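Local structure of multidrug resistance protein (Vibrio cholerae, 1YC9) at residues A[101-106]-A[294-299]; A[107-112]-A[288-293]. The protein probably forms the outer-membrane channel of a drug efflux system and could be involved in resistance to puromycin, acriflavine and tetraphenylarsonium chloride. The protein carries 1 engineered substitution. All blocks are in the same frame, centred on the assembly; numbering follows the deposited sequence.

How the contacts relate
Contacts 1 and 2 are successive parts of one antiparallel strand pair, 98-111 with 286-298, the two middle strands of the subunit's four-stranded sheet. Their centres lie about 19 Å apart. Along the chain the order is 101-106, 107-112, 288-293 and 294-299, so contact 2 closes the long, mostly helical connection from the inside, and contact 1 pairs the residues just beyond. At the junction Leu106 N probably donates a hydrogen bond to Ile293 O, and the pairing runs on without a break. The example illustrates how strands far apart in sequence build the subunit's share of a trimeric outer-membrane barrel.

Contact 1. Residues A[101-106]-A[294-299]; sequences YGTLTL and GYQAFG. With BOG (octyl beta-D-glucopyranoside), chain B.
Tyr101 and Phe298 form an offset edge-to-face aromatic pair, ring centroids 5.3 Å apart and planes at 89°, with the phenylalanine presenting its edge. Tyr101 CE2 lies 3.5 Å from Phe298 CD1, and the hydroxyl oxygen of Tyr101 lies in the plane of the Phe298 ring, at its edge beside CD1 and CE1. With CG anti to the backbone N (chi1 178°), the Phe298 ring is carried to where its CD1-CE1 side meets Tyr101; Tyr89 of the second subunit packs on both residues. On the same face Thr103 CG2 meets Gln296 CG at 3.8 Å, methyl against methylene, while Thr103 OG1 turns to a hydrogen bond with Ser79.

Backbone bonding comes in two reciprocal pairs, Gly102 with Ala297 and Leu104 with Tyr295. The bond from Tyr295 N to Leu104 O is 2.8 Å long and fairly straight (166° at the hydrogen). Leu104 O also receives a CA-H...O contact from Gly294 CA at 3.2 Å, so two donors converge on one carbonyl.

The opposite face, with Leu104, Tyr295 and Ala297, is largely apolar and meets detergent. Leu104 CD2 lies 4.3 Å from Tyr295 CD1; farther out, Tyr295 OH is 3.5 Å from C2' of the octyl glucoside. Detergent on one face, and threonine and glutamine beside the aromatic pair on the other, are consistent with the membrane-spanning β-barrel of the TolC-like outer membrane factors.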
loop_
_atom_site.group_PDB
_atom_site.type_symbol
_atom_site.label_atom_id
_atom_site.label_comp_id
_atom_site.label_asym_id
_atom_site.label_seq_id
_atom_site.Cartn_x
_atom_site.Cartn_y
_atom_site.Cartn_z
ATOM N N TYR A 101 39.742 -44.399 5.983
ATOM C CA TYR A 101 40.304 -43.511 4.932
ATOM C C TYR A 101 40.292 -42.134 5.451
ATOM O O TYR A 101 39.406 -41.726 6.219
ATOM C CB TYR A 101 39.416 -43.584 3.720
ATOM C CG TYR A 101 39.363 -44.930 3.083
ATOM C CD1 TYR A 101 38.451 -45.887 3.503
ATOM C CD2 TYR A 101 40.119 -45.227 1.971
ATOM C CE1 TYR A 101 38.430 -47.120 2.931
ATOM C CE2 TYR A 101 40.065 -46.457 1.335
ATOM C CZ TYR A 101 39.203 -47.428 1.821
ATOM O OH TYR A 101 39.118 -48.654 1.173
ATOM N N GLY A 102 41.220 -41.278 4.992
ATOM C CA GLY A 102 41.114 -39.919 5.374
ATOM C C GLY A 102 41.515 -39.025 4.173
ATOM O O GLY A 102 42.220 -39.503 3.249
ATOM N N THR A 103 41.013 -37.822 4.222
ATOM C CA THR A 103 41.438 -36.792 3.266
ATOM C C THR A 103 41.590 -35.463 3.948
ATOM O O THR A 103 40.947 -35.153 5.003
ATOM C CB THR A 103 40.444 -36.633 2.114
ATOM O OG1 THR A 103 39.220 -36.004 2.544
ATOM C CG2 THR A 103 40.056 -37.894 1.482
ATOM N N LEU A 104 42.458 -34.598 3.378
ATOM C CA LEU A 104 42.557 -33.261 3.901
ATOM C C LEU A 104 43.102 -32.462 2.688
ATOM O O LEU A 104 44.163 -32.812 2.209
ATOM C CB LEU A 104 43.589 -33.229 5.044
ATOM C CG LEU A 104 44.053 -31.864 5.501
ATOM C CD1 LEU A 104 42.849 -31.053 6.077
ATOM C CD2 LEU A 104 45.166 -31.997 6.537
ATOM N N THR A 105 42.274 -31.533 2.191
ATOM C CA THR A 105 42.582 -30.812 0.954
ATOM C C THR A 105 42.242 -29.339 1.060
ATOM O O THR A 105 41.356 -28.886 1.827
ATOM C CB THR A 105 41.825 -31.386 -0.242
ATOM O OG1 THR A 105 40.408 -31.278 -0.007
ATOM C CG2 THR A 105 42.153 -32.872 -0.459
ATOM N N LEU A 106 42.982 -28.577 0.247
ATOM C CA LEU A 106 42.688 -27.197 -0.028
ATOM C C LEU A 106 42.034 -27.209 -1.417
ATOM O O LEU A 106 42.569 -27.821 -2.312
ATOM C CB LEU A 106 44.022 -26.429 -0.050
ATOM C CG LEU A 106 43.947 -24.933 -0.308
ATOM C CD1 LEU A 106 43.119 -24.235 0.702
ATOM C CD2 LEU A 106 45.389 -24.390 -0.285
ATOM N N GLY A 294 46.310 -31.669 -1.525
ATOM C CA GLY A 294 46.219 -32.248 -0.176
ATOM C C GLY A 294 46.690 -33.669 -0.104
ATOM O O GLY A 294 47.616 -34.119 -0.743
ATOM N N TYR A 295 46.079 -34.407 0.846
ATOM C CA TYR A 295 46.425 -35.732 1.208
ATOM C C TYR A 295 45.141 -36.620 1.210
ATOM O O TYR A 295 44.072 -36.137 1.550
ATOM C CB TYR A 295 46.838 -35.748 2.651
ATOM C CG TYR A 295 47.996 -34.759 2.931
ATOM C CD1 TYR A 295 47.714 -33.476 3.365
ATOM C CD2 TYR A 295 49.295 -35.156 2.780
ATOM C CE1 TYR A 295 48.733 -32.592 3.665
ATOM C CE2 TYR A 295 50.345 -34.274 3.106
ATOM C CZ TYR A 295 50.028 -33.024 3.545
ATOM O OH TYR A 295 50.986 -32.112 3.873
ATOM N N GLN A 296 45.330 -37.818 0.738
ATOM C CA GLN A 296 44.293 -38.874 0.730
ATOM C C GLN A 296 45.006 -40.159 1.057
ATOM O O GLN A 296 46.029 -40.522 0.475
ATOM C CB GLN A 296 43.608 -38.922 -0.641
ATOM C CG GLN A 296 42.854 -37.684 -1.014
ATOM C CD GLN A 296 42.408 -37.678 -2.464
ATOM O OE1 GLN A 296 42.993 -38.366 -3.288
ATOM N NE2 GLN A 296 41.348 -36.960 -2.743
ATOM N N ALA A 297 44.433 -40.964 1.995
ATOM C CA ALA A 297 45.029 -42.195 2.361
ATOM C C ALA A 297 44.041 -43.264 2.856
ATOM O O ALA A 297 43.054 -42.910 3.462
ATOM C CB ALA A 297 46.126 -41.960 3.440
ATOM N N PHE A 298 44.364 -44.482 2.484
ATOM C CA PHE A 298 43.860 -45.718 3.114
ATOM C C PHE A 298 44.673 -45.800 4.388
ATOM O O PHE A 298 45.896 -45.977 4.328
ATOM C CB PHE A 298 44.166 -46.860 2.167
ATOM C CG PHE A 298 43.752 -48.201 2.681
ATOM C CD1 PHE A 298 42.534 -48.752 2.294
ATOM C CD2 PHE A 298 44.577 -48.915 3.508
ATOM C CE1 PHE A 298 42.162 -49.987 2.744
ATOM C CE2 PHE A 298 44.161 -50.194 3.977
ATOM C CZ PHE A 298 42.976 -50.688 3.566
ATOM N N GLY A 299 44.025 -45.618 5.521
ATOM C CA GLY A 299 44.644 -45.637 6.824
ATOM C C GLY A 299 44.887 -44.222 7.286
ATOM O O GLY A 299 45.779 -43.551 6.760
HETATM C C1 BOG B . 53.197 -32.807 0.539
HETATM O O1 BOG B . 52.310 -31.804 0.257
HETATM C C2 BOG B . 54.692 -32.420 0.319
HETATM O O2 BOG B . 54.894 -31.377 -0.664
HETATM C C3 BOG B . 55.532 -33.649 0.251
HETATM O O3 BOG B . 56.907 -33.405 0.173
HETATM C C4 BOG B . 55.061 -35.052 0.575
HETATM O O4 BOG B . 55.680 -36.173 -0.032
HETATM C C5 BOG B . 53.535 -35.214 0.608
HETATM O O5 BOG B . 52.712 -34.135 0.595
HETATM C C6 BOG B . 52.951 -36.489 1.240
HETATM O O6 BOG B . 53.375 -36.281 2.634
HETATM C "C1'" BOG B . 50.910 -32.003 0.086
HETATM C "C2'" BOG B . 50.146 -30.873 0.677
HETATM C "C3'" BOG B . 50.675 -29.488 0.302
HETATM C "C4'" BOG B . 49.767 -28.390 0.794
HETATM C "C5'" BOG B . 50.301 -27.041 0.392
HETATM C "C6'" BOG B . 49.291 -25.904 0.570
HETATM C "C7'" BOG B . 49.310 -25.275 1.950
HETATM C "C8'" BOG B . 48.477 -23.995 1.959
#

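Contact 2. Residues A[107-112]-A[288-293]; sequences NFQYDF and TLSAFI
Leu289 sits between two aromatic rings at the apolar centre of this pairing: its CD2 lies 4.0 Å from Phe108 CE2, and Phe112 CZ approaches the same methyl from the other ring. The setting is an antiparallel β-sheet of an outer-membrane barrel, and Phe108, Tyr110, Leu289 and Ala291 share the face that in such a barrel would probably look toward lipid. With CG anti to the backbone N (chi1 167°), the Phe108 ring is set where its edge receives the Leu289 methyl CD2, near the ring plane, while Ala291 CB adds to the patch by touching Phe108 CD2. Phe112 follows the end of strand 98-111, yet its ring reaches back to the partner strand, with Thr288 O at its edge and CE1 3.6 Å from Leu289 CB. One face of that ring is met by Tyr110 CD2, displaced toward the rim.

Beneath these side chains the backbones exchange reciprocal hydrogen bonds at Phe108 with Ala291 and at Tyr110 with Leu289. Tyr110 N to Leu289 O measures 2.8 Å.

The other face is mostly polar. Asp111 OD2 is hydrogen-bonded to Asn118 ND2, whereas OD1 lies near Asp286 OD2, a closeness of like charges that might raise the proton affinity of one of the acids. That same Asp111 OD1 is 3.7 Å from Thr288 CG2. Midway along the strands, Gln109 extends its chain across to Ser290, whose OG gives a weak hydrogen bond of 3.3 Å to Gln109 OE1.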
loop_
_atom_site.group_PDB
_atom_site.type_symbol
_atom_site.label_atom_id
_atom_site.label_comp_id
_atom_site.label_asym_id
_atom_site.label_seq_id
_atom_site.Cartn_x
_atom_site.Cartn_y
_atom_site.Cartn_z
ATOM N N ASN A 107 40.895 -26.550 -1.559
ATOM C CA ASN A 107 40.088 -26.614 -2.752
ATOM C C ASN A 107 39.946 -25.173 -3.267
ATOM O O ASN A 107 39.815 -24.216 -2.485
ATOM C CB ASN A 107 38.680 -27.113 -2.410
ATOM C CG ASN A 107 38.636 -28.567 -1.956
ATOM O OD1 ASN A 107 39.649 -29.235 -1.807
ATOM N ND2 ASN A 107 37.411 -29.061 -1.699
ATOM N N PHE A 108 39.863 -25.048 -4.589
ATOM C CA PHE A 108 39.875 -23.794 -5.262
ATOM C C PHE A 108 38.890 -23.872 -6.424
ATOM O O PHE A 108 38.851 -24.869 -7.138
ATOM C CB PHE A 108 41.242 -23.558 -5.800
ATOM C CG PHE A 108 41.323 -22.431 -6.783
ATOM C CD1 PHE A 108 41.658 -21.158 -6.356
ATOM C CD2 PHE A 108 41.100 -22.651 -8.132
ATOM C CE1 PHE A 108 41.779 -20.124 -7.267
ATOM C CE2 PHE A 108 41.189 -21.603 -9.039
ATOM C CZ PHE A 108 41.539 -20.354 -8.598
ATOM N N GLN A 109 38.116 -22.827 -6.603
ATOM C CA GLN A 109 37.240 -22.707 -7.776
ATOM C C GLN A 109 37.230 -21.274 -8.296
ATOM O O GLN A 109 37.234 -20.332 -7.523
ATOM C CB GLN A 109 35.845 -23.168 -7.428
ATOM C CG GLN A 109 34.889 -23.236 -8.589
ATOM C CD GLN A 109 33.872 -24.343 -8.316
ATOM O OE1 GLN A 109 33.992 -25.451 -8.855
ATOM N NE2 GLN A 109 32.973 -24.089 -7.387
ATOM N N TYR A 110 37.227 -21.122 -9.630
ATOM C CA TYR A 110 37.209 -19.816 -10.308
ATOM C C TYR A 110 36.370 -19.995 -11.610
ATOM O O TYR A 110 36.537 -20.959 -12.372
ATOM C CB TYR A 110 38.643 -19.296 -10.643
ATOM C CG TYR A 110 38.577 -18.010 -11.398
ATOM C CD1 TYR A 110 38.006 -16.893 -10.826
ATOM C CD2 TYR A 110 38.980 -17.927 -12.753
ATOM C CE1 TYR A 110 37.933 -15.715 -11.480
ATOM C CE2 TYR A 110 38.882 -16.757 -13.438
ATOM C CZ TYR A 110 38.367 -15.682 -12.862
ATOM O OH TYR A 110 38.187 -14.534 -13.546
ATOM N N ASP A 111 35.434 -19.100 -11.786
ATOM C CA ASP A 111 34.624 -18.998 -12.982
ATOM C C ASP A 111 35.293 -18.025 -13.956
ATOM O O ASP A 111 35.398 -16.822 -13.653
ATOM C CB ASP A 111 33.260 -18.483 -12.517
ATOM C CG ASP A 111 32.149 -18.733 -13.486
ATOM O OD1 ASP A 111 32.426 -19.223 -14.583
ATOM O OD2 ASP A 111 30.952 -18.408 -13.230
ATOM N N PHE A 112 35.651 -18.485 -15.153
ATOM C CA PHE A 112 36.334 -17.572 -16.119
ATOM C C PHE A 112 35.671 -16.323 -16.687
ATOM O O PHE A 112 36.398 -15.329 -17.045
ATOM C CB PHE A 112 36.901 -18.331 -17.290
ATOM C CG PHE A 112 38.173 -19.006 -16.994
ATOM C CD1 PHE A 112 38.209 -20.384 -16.814
ATOM C CD2 PHE A 112 39.367 -18.284 -16.899
ATOM C CE1 PHE A 112 39.411 -21.039 -16.610
ATOM C CE2 PHE A 112 40.548 -18.914 -16.613
ATOM C CZ PHE A 112 40.590 -20.296 -16.491
ATOM N N THR A 288 35.046 -22.906 -16.310
ATOM C CA THR A 288 35.392 -22.799 -14.890
ATOM C C THR A 288 36.778 -23.398 -14.741
ATOM O O THR A 288 37.343 -23.991 -15.696
ATOM C CB THR A 288 34.354 -23.491 -14.011
ATOM O OG1 THR A 288 34.149 -24.795 -14.551
ATOM C CG2 THR A 288 32.990 -22.807 -14.098
ATOM N N LEU A 289 37.417 -23.105 -13.617
ATOM C CA LEU A 289 38.676 -23.682 -13.295
ATOM C C LEU A 289 38.546 -24.187 -11.846
ATOM O O LEU A 289 37.960 -23.489 -10.982
ATOM C CB LEU A 289 39.759 -22.629 -13.361
ATOM C CG LEU A 289 41.185 -23.054 -13.078
ATOM C CD1 LEU A 289 41.830 -23.881 -14.145
ATOM C CD2 LEU A 289 41.982 -21.707 -12.980
ATOM N N SER A 290 39.017 -25.407 -11.621
ATOM C CA SER A 290 38.999 -26.021 -10.284
ATOM C C SER A 290 40.361 -26.587 -10.006
ATOM O O SER A 290 41.103 -26.993 -10.904
ATOM C CB SER A 290 37.972 -27.218 -10.222
ATOM O OG SER A 290 36.697 -26.634 -10.319
ATOM N N ALA A 291 40.688 -26.678 -8.730
ATOM C CA ALA A 291 41.906 -27.263 -8.346
ATOM C C ALA A 291 41.814 -27.705 -6.879
ATOM O O ALA A 291 41.008 -27.179 -6.110
ATOM C CB ALA A 291 43.104 -26.273 -8.540
ATOM N N PHE A 292 42.663 -28.649 -6.540
ATOM C CA PHE A 292 42.874 -29.008 -5.140
ATOM C C PHE A 292 44.227 -29.536 -4.917
ATOM O O PHE A 292 44.919 -29.962 -5.846
ATOM C CB PHE A 292 41.786 -30.051 -4.687
ATOM C CG PHE A 292 42.100 -31.446 -5.005
ATOM C CD1 PHE A 292 42.736 -32.284 -4.058
ATOM C CD2 PHE A 292 41.739 -31.997 -6.218
ATOM C CE1 PHE A 292 43.027 -33.594 -4.352
ATOM C CE2 PHE A 292 41.975 -33.319 -6.469
ATOM C CZ PHE A 292 42.632 -34.103 -5.599
ATOM N N ILE A 293 44.660 -29.526 -3.644
ATOM C CA ILE A 293 45.875 -30.125 -3.259
ATOM C C ILE A 293 45.694 -30.590 -1.838
ATOM O O ILE A 293 45.035 -29.937 -1.086
ATOM C CB ILE A 293 47.060 -29.069 -3.273
ATOM C CG1 ILE A 293 48.407 -29.746 -3.092
ATOM C CG2 ILE A 293 46.796 -27.987 -2.281
ATOM C CD1 ILE A 293 48.794 -30.860 -4.048
#